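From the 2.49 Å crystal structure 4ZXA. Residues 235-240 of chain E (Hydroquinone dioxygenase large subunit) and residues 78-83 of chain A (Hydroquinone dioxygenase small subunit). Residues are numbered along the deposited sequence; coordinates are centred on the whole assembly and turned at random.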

# COMPACT_ATOMS: atom_id res chain seq x y z
N THR E 235 -15.02 0.10 27.33
CA THR E 235 -14.86 -0.76 28.50
C THR E 235 -15.18 -0.07 29.83
O THR E 235 -15.18 -0.72 30.86
CB THR E 235 -13.45 -1.41 28.60
OG1 THR E 235 -12.44 -0.40 28.51
CG2 THR E 235 -13.24 -2.44 27.49
N SER E 236 -15.42 1.23 29.81
CA SER E 236 -15.92 1.92 30.99
C SER E 236 -16.54 3.26 30.62
O SER E 236 -16.01 4.00 29.78
CB SER E 236 -14.83 2.09 32.06
OG SER E 236 -13.76 2.88 31.59
N VAL E 237 -17.66 3.57 31.27
CA VAL E 237 -18.40 4.78 30.98
C VAL E 237 -18.48 5.69 32.21
O VAL E 237 -19.04 5.32 33.23
CB VAL E 237 -19.83 4.44 30.52
CG1 VAL E 237 -20.60 5.72 30.16
CG2 VAL E 237 -19.78 3.48 29.34
N CYS E 238 -17.91 6.88 32.09
CA CYS E 238 -18.05 7.90 33.11
C CYS E 238 -18.72 9.15 32.50
O CYS E 238 -18.04 10.11 32.10
CB CYS E 238 -16.68 8.25 33.71
SG CYS E 238 -16.69 9.65 34.85
N LYS E 239 -20.04 9.11 32.41
CA LYS E 239 -20.79 10.13 31.67
C LYS E 239 -20.32 10.20 30.21
O LYS E 239 -20.33 9.19 29.51
CB LYS E 239 -20.69 11.49 32.38
CG LYS E 239 -21.36 11.48 33.75
CD LYS E 239 -21.74 12.88 34.23
CE LYS E 239 -22.22 12.83 35.69
NZ LYS E 239 -22.83 14.11 36.18
N ALA E 240 -19.89 11.38 29.75
CA ALA E 240 -19.46 11.53 28.36
C ALA E 240 -18.09 10.90 28.09
O ALA E 240 -17.72 10.66 26.94
CB ALA E 240 -19.47 13.01 27.93
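Chain A, residues 78-83: AHDEFA

The carbonyl of V237(E) meets the rim of a phenylalanine ring: its O lies 2.9 Å from CE2 of F82(A), near the ring plane, where the weakly positive ring hydrogens face a backbone oxygen. The same oxygen is held by water 1, which donates to O of V237(E) at 2.5 Å and to OD2 of D80(A) at 3.0 Å, and so links the large-subunit backbone to a small-subunit carboxylate. No clear direct hydrogen bond joins the two stretches; this water and the side-chain packing connect them.

Chain A runs extended along chain E. A78(A) (phi/psi -88/-7) precedes the extended run; H79(A) is already extended at -132/166, D80(A) follows at -57/145, and the strand occupies 81-83 and continues later in the chain, with F82(A) at -140/151. On chain E the strand ends at C238(E), and K239(E) turns the chain with a positive phi (57/-124). The two strands run in roughly opposite directions, their N-to-C axes at 140° and 7.2 Å apart at closest approach. That spacing is too wide for the backbone pairing of a sheet and leaves room for side chains between the strands. The register follows from the direction: the CA atoms of S236(E) and F82(A) are 7.2 Å apart, those of C238(E) and D80(A) 5.9 Å, so the backbones draw nearer toward the D80(A) end.

F82(A) gives the largest covered area of the twelve residues. Its CA-to-CB bond points toward chain E, and with chi1 at -59° (m) and chi2 at -89° the ring turns one face to S236(E). CB of S236(E) sits over that face, 3.5 Å from the centroid of F82(A) and only 7° off the normal, a nearly axial CH-pi contact; the closest atom pair is CB of S236(E) to CG of F82(A), 3.7 Å. The serine hydroxyl, with chi1 in p, is satisfied elsewhere in the structure. Farther along, CB of C238(E) packs 4.1 Å from CE2 of F82(A), so the same ring edge carbon meets both a carbonyl and an apolar side chain.

C238(E) points its CA-to-CB bond sideways, and its t rotamer brings the sulfur up to the extended backbone at H79(A) and D80(A). SG of C238(E) is 3.4 Å from O of D80(A) and 4.0 Å from ND1 of H79(A); it approaches the imidazole obliquely, 4.7 Å from the ring centroid of H79(A). One nitrogen of that ring is tied within chain A: ND1 of H79(A) donates to O of D80(A) at 2.8 Å with an angle of 168°, a nearly straight bond to the carbonyl that the sulfur also approaches; NE2 is bonded elsewhere in the structure.

At the exposed margin, K239(E) starts sideways, but its long chain, t from chi2 to chi4, comes nearer toward its end, bringing CE within 4.0 Å of CB of H79(A). The CA-to-CB bond of E81(A) points away from chain E.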

# COMPACT_ATOMS: atom_id res chain seq x y z
N ALA A 78 -20.09 11.72 43.29
CA ALA A 78 -21.53 11.64 43.05
C ALA A 78 -21.83 10.85 41.79
O ALA A 78 -22.99 10.57 41.49
CB ALA A 78 -22.13 13.04 42.97
N HIS A 79 -20.79 10.49 41.04
CA HIS A 79 -20.96 9.71 39.81
C HIS A 79 -19.98 8.54 39.78
O HIS A 79 -19.04 8.51 40.56
CB HIS A 79 -20.71 10.60 38.61
CG HIS A 79 -19.39 11.29 38.67
ND1 HIS A 79 -18.19 10.63 38.46
CD2 HIS A 79 -19.07 12.58 38.95
CE1 HIS A 79 -17.20 11.49 38.59
NE2 HIS A 79 -17.70 12.67 38.90
N ASP A 80 -20.20 7.59 38.89
CA ASP A 80 -19.24 6.50 38.70
C ASP A 80 -17.82 6.98 38.36
O ASP A 80 -17.63 7.99 37.66
CB ASP A 80 -19.71 5.58 37.59
CG ASP A 80 -20.94 4.78 37.98
OD1 ASP A 80 -21.13 4.58 39.19
OD2 ASP A 80 -21.69 4.36 37.08
N GLU A 81 -16.84 6.23 38.86
CA GLU A 81 -15.43 6.40 38.51
C GLU A 81 -14.85 5.02 38.23
O GLU A 81 -15.47 4.00 38.54
CB GLU A 81 -14.65 7.05 39.65
CG GLU A 81 -14.96 8.52 39.87
CD GLU A 81 -14.48 9.01 41.22
OE1 GLU A 81 -14.87 8.42 42.25
OE2 GLU A 81 -13.71 10.00 41.26
N PHE A 82 -13.66 4.98 37.65
CA PHE A 82 -13.06 3.69 37.37
C PHE A 82 -11.57 3.71 37.67
O PHE A 82 -10.94 4.76 37.56
CB PHE A 82 -13.29 3.31 35.91
CG PHE A 82 -14.73 3.24 35.53
CD1 PHE A 82 -15.43 2.04 35.67
CD2 PHE A 82 -15.40 4.35 35.05
CE1 PHE A 82 -16.78 1.96 35.32
CE2 PHE A 82 -16.74 4.29 34.71
CZ PHE A 82 -17.44 3.08 34.84
N ALA A 83 -11.02 2.56 38.03
CA ALA A 83 -9.59 2.48 38.31
C ALA A 83 -8.99 1.30 37.58
O ALA A 83 -9.55 0.19 37.61
CB ALA A 83 -9.34 2.35 39.81
O HOH W 1 -21.34 4.95 34.18